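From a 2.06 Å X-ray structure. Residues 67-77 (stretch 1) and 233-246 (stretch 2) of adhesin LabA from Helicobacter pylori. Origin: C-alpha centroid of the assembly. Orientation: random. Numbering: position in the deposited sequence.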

# COMPACT_ATOMS: atom_id res chain seq x y z
N ASN A 67 7.78 6.15 -10.08
CA ASN A 67 8.97 6.99 -10.04
C ASN A 67 10.16 6.17 -9.58
O ASN A 67 11.26 6.35 -10.09
CB ASN A 67 8.77 8.16 -9.10
CG ASN A 67 7.83 9.22 -9.64
OD1 ASN A 67 7.85 9.55 -10.82
ND2 ASN A 67 7.01 9.78 -8.78
N ALA A 68 9.97 5.27 -8.63
CA ALA A 68 11.14 4.48 -8.22
C ALA A 68 11.55 3.45 -9.28
O ALA A 68 12.74 3.21 -9.44
CB ALA A 68 10.92 3.84 -6.85
N ALA A 69 10.59 2.91 -10.07
CA ALA A 69 10.98 1.95 -11.12
C ALA A 69 11.68 2.67 -12.28
O ALA A 69 12.76 2.24 -12.70
CB ALA A 69 9.80 1.15 -11.61
N ALA A 70 11.11 3.80 -12.75
CA ALA A 70 11.67 4.62 -13.81
C ALA A 70 13.01 5.22 -13.37
O ALA A 70 13.96 5.25 -14.14
CB ALA A 70 10.70 5.73 -14.21
N GLY A 71 13.08 5.69 -12.14
CA GLY A 71 14.28 6.28 -11.56
C GLY A 71 15.47 5.33 -11.52
O GLY A 71 16.58 5.75 -11.83
N LEU A 72 15.26 4.02 -11.14
CA LEU A 72 16.39 3.07 -11.11
C LEU A 72 16.96 2.97 -12.53
O LEU A 72 18.15 3.19 -12.71
CB LEU A 72 16.02 1.67 -10.56
CG LEU A 72 17.20 0.66 -10.37
CD1 LEU A 72 18.08 1.04 -9.18
CD2 LEU A 72 16.69 -0.77 -10.16
N TRP A 73 16.07 2.75 -13.52
CA TRP A 73 16.42 2.65 -14.92
C TRP A 73 17.14 3.90 -15.39
O TRP A 73 18.20 3.77 -15.99
CB TRP A 73 15.18 2.38 -15.77
CG TRP A 73 15.44 2.31 -17.25
CD1 TRP A 73 14.94 3.14 -18.21
CD2 TRP A 73 16.30 1.38 -17.93
NE1 TRP A 73 15.37 2.75 -19.45
CE2 TRP A 73 16.21 1.68 -19.31
CE3 TRP A 73 17.06 0.27 -17.53
CZ2 TRP A 73 16.92 0.95 -20.28
CZ3 TRP A 73 17.74 -0.46 -18.49
CH2 TRP A 73 17.69 -0.10 -19.84
N GLN A 74 16.62 5.10 -15.07
CA GLN A 74 17.29 6.34 -15.46
C GLN A 74 18.66 6.51 -14.83
O GLN A 74 19.56 7.03 -15.49
CB GLN A 74 16.46 7.58 -15.14
CG GLN A 74 15.29 7.80 -16.07
CD GLN A 74 14.26 8.76 -15.50
OE1 GLN A 74 14.32 9.17 -14.35
NE2 GLN A 74 13.31 9.16 -16.32
N VAL A 75 18.82 6.14 -13.58
CA VAL A 75 20.09 6.37 -12.89
C VAL A 75 21.18 5.33 -13.24
O VAL A 75 22.37 5.65 -13.06
CB VAL A 75 19.90 6.55 -11.36
CG1 VAL A 75 19.93 5.22 -10.62
CG2 VAL A 75 20.93 7.53 -10.80
N MET A 76 20.84 4.11 -13.73
CA MET A 76 21.97 3.20 -14.00
C MET A 76 22.05 2.59 -15.45
O MET A 76 23.02 1.89 -15.74
CB MET A 76 22.07 2.10 -12.93
CG MET A 76 20.77 1.41 -12.63
SD MET A 76 20.27 0.32 -13.97
CE MET A 76 21.37 -1.12 -13.64
N SER A 77 21.08 2.86 -16.35
CA SER A 77 21.05 2.34 -17.72
C SER A 77 22.32 2.73 -18.52
O SER A 77 22.86 1.91 -19.29
CB SER A 77 19.80 2.80 -18.45
OG SER A 77 19.75 4.22 -18.52
N SER A 233 27.76 -7.34 -11.52
CA SER A 233 26.55 -7.38 -12.35
C SER A 233 25.47 -6.45 -11.81
O SER A 233 25.57 -6.05 -10.65
CB SER A 233 26.02 -8.81 -12.42
OG SER A 233 25.39 -9.20 -11.21
N ALA A 234 24.44 -6.11 -12.63
CA ALA A 234 23.31 -5.24 -12.24
C ALA A 234 22.51 -5.81 -11.06
O ALA A 234 22.19 -5.08 -10.10
CB ALA A 234 22.38 -4.99 -13.42
N CYS A 235 22.18 -7.11 -11.12
CA CYS A 235 21.40 -7.74 -10.05
C CYS A 235 22.24 -8.00 -8.77
O CYS A 235 21.68 -8.23 -7.70
CB CYS A 235 20.68 -8.99 -10.54
SG CYS A 235 21.71 -10.49 -10.53
N GLY A 236 23.56 -7.90 -8.88
CA GLY A 236 24.47 -8.01 -7.75
C GLY A 236 24.61 -6.67 -7.05
O GLY A 236 24.24 -6.54 -5.89
N ILE A 237 25.10 -5.66 -7.77
CA ILE A 237 25.26 -4.28 -7.28
C ILE A 237 23.94 -3.71 -6.68
O ILE A 237 23.96 -3.10 -5.61
CB ILE A 237 25.85 -3.37 -8.40
CG1 ILE A 237 27.30 -3.76 -8.71
CG2 ILE A 237 25.80 -1.88 -8.02
CD1 ILE A 237 27.78 -3.34 -10.11
N PHE A 238 22.81 -3.89 -7.40
CA PHE A 238 21.51 -3.33 -7.02
C PHE A 238 20.50 -4.30 -6.37
O PHE A 238 19.32 -3.97 -6.28
CB PHE A 238 20.87 -2.64 -8.24
CG PHE A 238 21.69 -1.50 -8.77
CD1 PHE A 238 21.62 -0.24 -8.17
CD2 PHE A 238 22.56 -1.67 -9.83
CE1 PHE A 238 22.39 0.82 -8.65
CE2 PHE A 238 23.33 -0.61 -10.32
CZ PHE A 238 23.25 0.63 -9.71
N LYS A 239 20.97 -5.45 -5.83
CA LYS A 239 20.18 -6.48 -5.13
C LYS A 239 19.15 -5.89 -4.14
O LYS A 239 17.95 -6.24 -4.18
CB LYS A 239 21.15 -7.40 -4.39
CG LYS A 239 20.72 -8.85 -4.27
CD LYS A 239 21.88 -9.67 -3.69
CE LYS A 239 21.54 -11.12 -3.43
NZ LYS A 239 22.61 -11.80 -2.65
N ASN A 240 19.61 -4.98 -3.25
CA ASN A 240 18.76 -4.34 -2.23
C ASN A 240 17.71 -3.44 -2.88
O ASN A 240 16.54 -3.58 -2.57
CB ASN A 240 19.63 -3.56 -1.25
CG ASN A 240 18.87 -2.78 -0.22
OD1 ASN A 240 18.53 -3.29 0.84
ND2 ASN A 240 18.59 -1.51 -0.51
N GLU A 241 18.12 -2.56 -3.80
CA GLU A 241 17.27 -1.60 -4.49
C GLU A 241 16.25 -2.27 -5.39
O GLU A 241 15.09 -1.87 -5.37
CB GLU A 241 18.09 -0.55 -5.24
CG GLU A 241 18.92 0.34 -4.32
CD GLU A 241 20.06 -0.33 -3.57
OE1 GLU A 241 20.66 -1.29 -4.11
OE2 GLU A 241 20.34 0.09 -2.42
N ILE A 242 16.65 -3.32 -6.13
CA ILE A 242 15.72 -4.11 -6.95
C ILE A 242 14.67 -4.75 -6.01
O ILE A 242 13.48 -4.67 -6.27
CB ILE A 242 16.50 -5.18 -7.76
CG1 ILE A 242 17.38 -4.54 -8.87
CG2 ILE A 242 15.58 -6.28 -8.32
CD1 ILE A 242 18.53 -5.42 -9.32
N SER A 243 15.13 -5.36 -4.90
CA SER A 243 14.23 -6.03 -3.97
C SER A 243 13.18 -5.06 -3.40
O SER A 243 11.98 -5.35 -3.49
CB SER A 243 15.00 -6.75 -2.87
OG SER A 243 14.11 -7.49 -2.04
N ALA A 244 13.64 -3.88 -2.90
CA ALA A 244 12.77 -2.85 -2.33
C ALA A 244 11.75 -2.38 -3.35
O ALA A 244 10.60 -2.19 -3.00
CB ALA A 244 13.60 -1.67 -1.87
N ILE A 245 12.16 -2.24 -4.60
CA ILE A 245 11.26 -1.74 -5.63
C ILE A 245 10.22 -2.78 -6.01
O ILE A 245 9.06 -2.42 -6.21
CB ILE A 245 12.02 -1.15 -6.84
CG1 ILE A 245 12.93 0.05 -6.39
CG2 ILE A 245 11.02 -0.71 -7.92
CD1 ILE A 245 13.90 0.64 -7.51
N GLN A 246 10.63 -4.06 -6.11
CA GLN A 246 9.72 -5.17 -6.43
C GLN A 246 8.59 -5.26 -5.43
O GLN A 246 7.43 -5.39 -5.84
CB GLN A 246 10.47 -6.51 -6.50
CG GLN A 246 11.39 -6.60 -7.74
CD GLN A 246 10.67 -6.97 -9.02
OE1 GLN A 246 11.03 -7.98 -9.65
NE2 GLN A 246 9.71 -6.13 -9.49

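Two helical segments of LabA, at least 158 residues apart in sequence wherever they touch, pack side by side through apolar side chains. Helix 67-76 runs nearly antiparallel to helix 239-246, at 156° between their N-to-C directions, and the axes approach to 10.2 Å. Stretch 2 begins with a short helix, 234-237, and Phe238 separates it from the longer one. Because the chains run in opposite senses, Ala69 lies beside Ile245, Leu72 beside Glu241, and Met76 beside Ala234. The backbones are closest in this register at the alanine end, where Ala69 CA and Ile245 CA are 6.6 Å apart; at the other end Met76 CA and Ala234 CA are 8.7 Å apart, and the Met76 side chain and the Phe238 ring fill the wider gap.

At the narrow end the bump is Ile245, set in a hollow lined by Ala68, Ala69 and the base of Leu72. The Ile245 side chain, m at chi1 and t at chi2, reaches the first helix along several of its atoms: Ile245 CG1 lies 4.3 Å from Ala68 CB, Ile245 CG2 lies 4.3 Å from Ala69 CB and 4.2 Å from Ala69 CA, and Ile245 CD1 comes within 3.9 Å of Leu72 CB. Ile245 CD1 also sits 3.4 Å from Ala68 O, a van der Waals contact with a carbonyl that already accepts the helical hydrogen bond from Leu72 N. The short methyl side chains of Ala68 and Ala69 leave room for the branched isoleucine to lie against the helix backbone.

Leu72 is the reciprocal bump. With chi1 t and chi2 p, it enters a hollow formed by Phe238, Glu241, Ile242 and Ile245. Leu72 CD1 lies 3.9 Å from Phe238 CD1 and 4.2 Å from Glu241 CB, while Leu72 CD2 lies 4.0 Å from Ile242 CG1. Glu241 therefore offers aliphatic surface here: its CA-to-CB bond points toward the first helix, but the end of the side chain leads away, and Glu241 OE2 accepts a hydrogen bond from Asn240 ND2 at 3.0 Å.

Met76 closes the wide end. All three of its chi angles are p, folding the side chain over the Phe238 ring. Met76 CB lies 3.7 Å from Phe238 CZ, and Met76 CG stands over one face, 4.2 Å from the ring centroid of Phe238 and 24° off its normal, in a CH-pi contact. Met76 SD is farther off, 5.3 Å from the same Phe238 centroid, in an oblique sulfur-aromatic approach. Beyond the sulfur, Met76 CE reaches Ala234 CB at 4.0 Å, carrying the contact onto the short helix.

No hydrogen bond crosses between the stretches; the 373 Å² buried, both sides summed, rests on close apolar fit. The hydrogen bonds of these residues run within each stretch or to groups elsewhere in the structure: Leu72 O accepts from Met76 N at 3.0 Å, Phe238 O accepts from Ile242 N at 2.8 Å, and Ser233 OG caps the short helix through a weak 3.2 Å bond from Gly236 N.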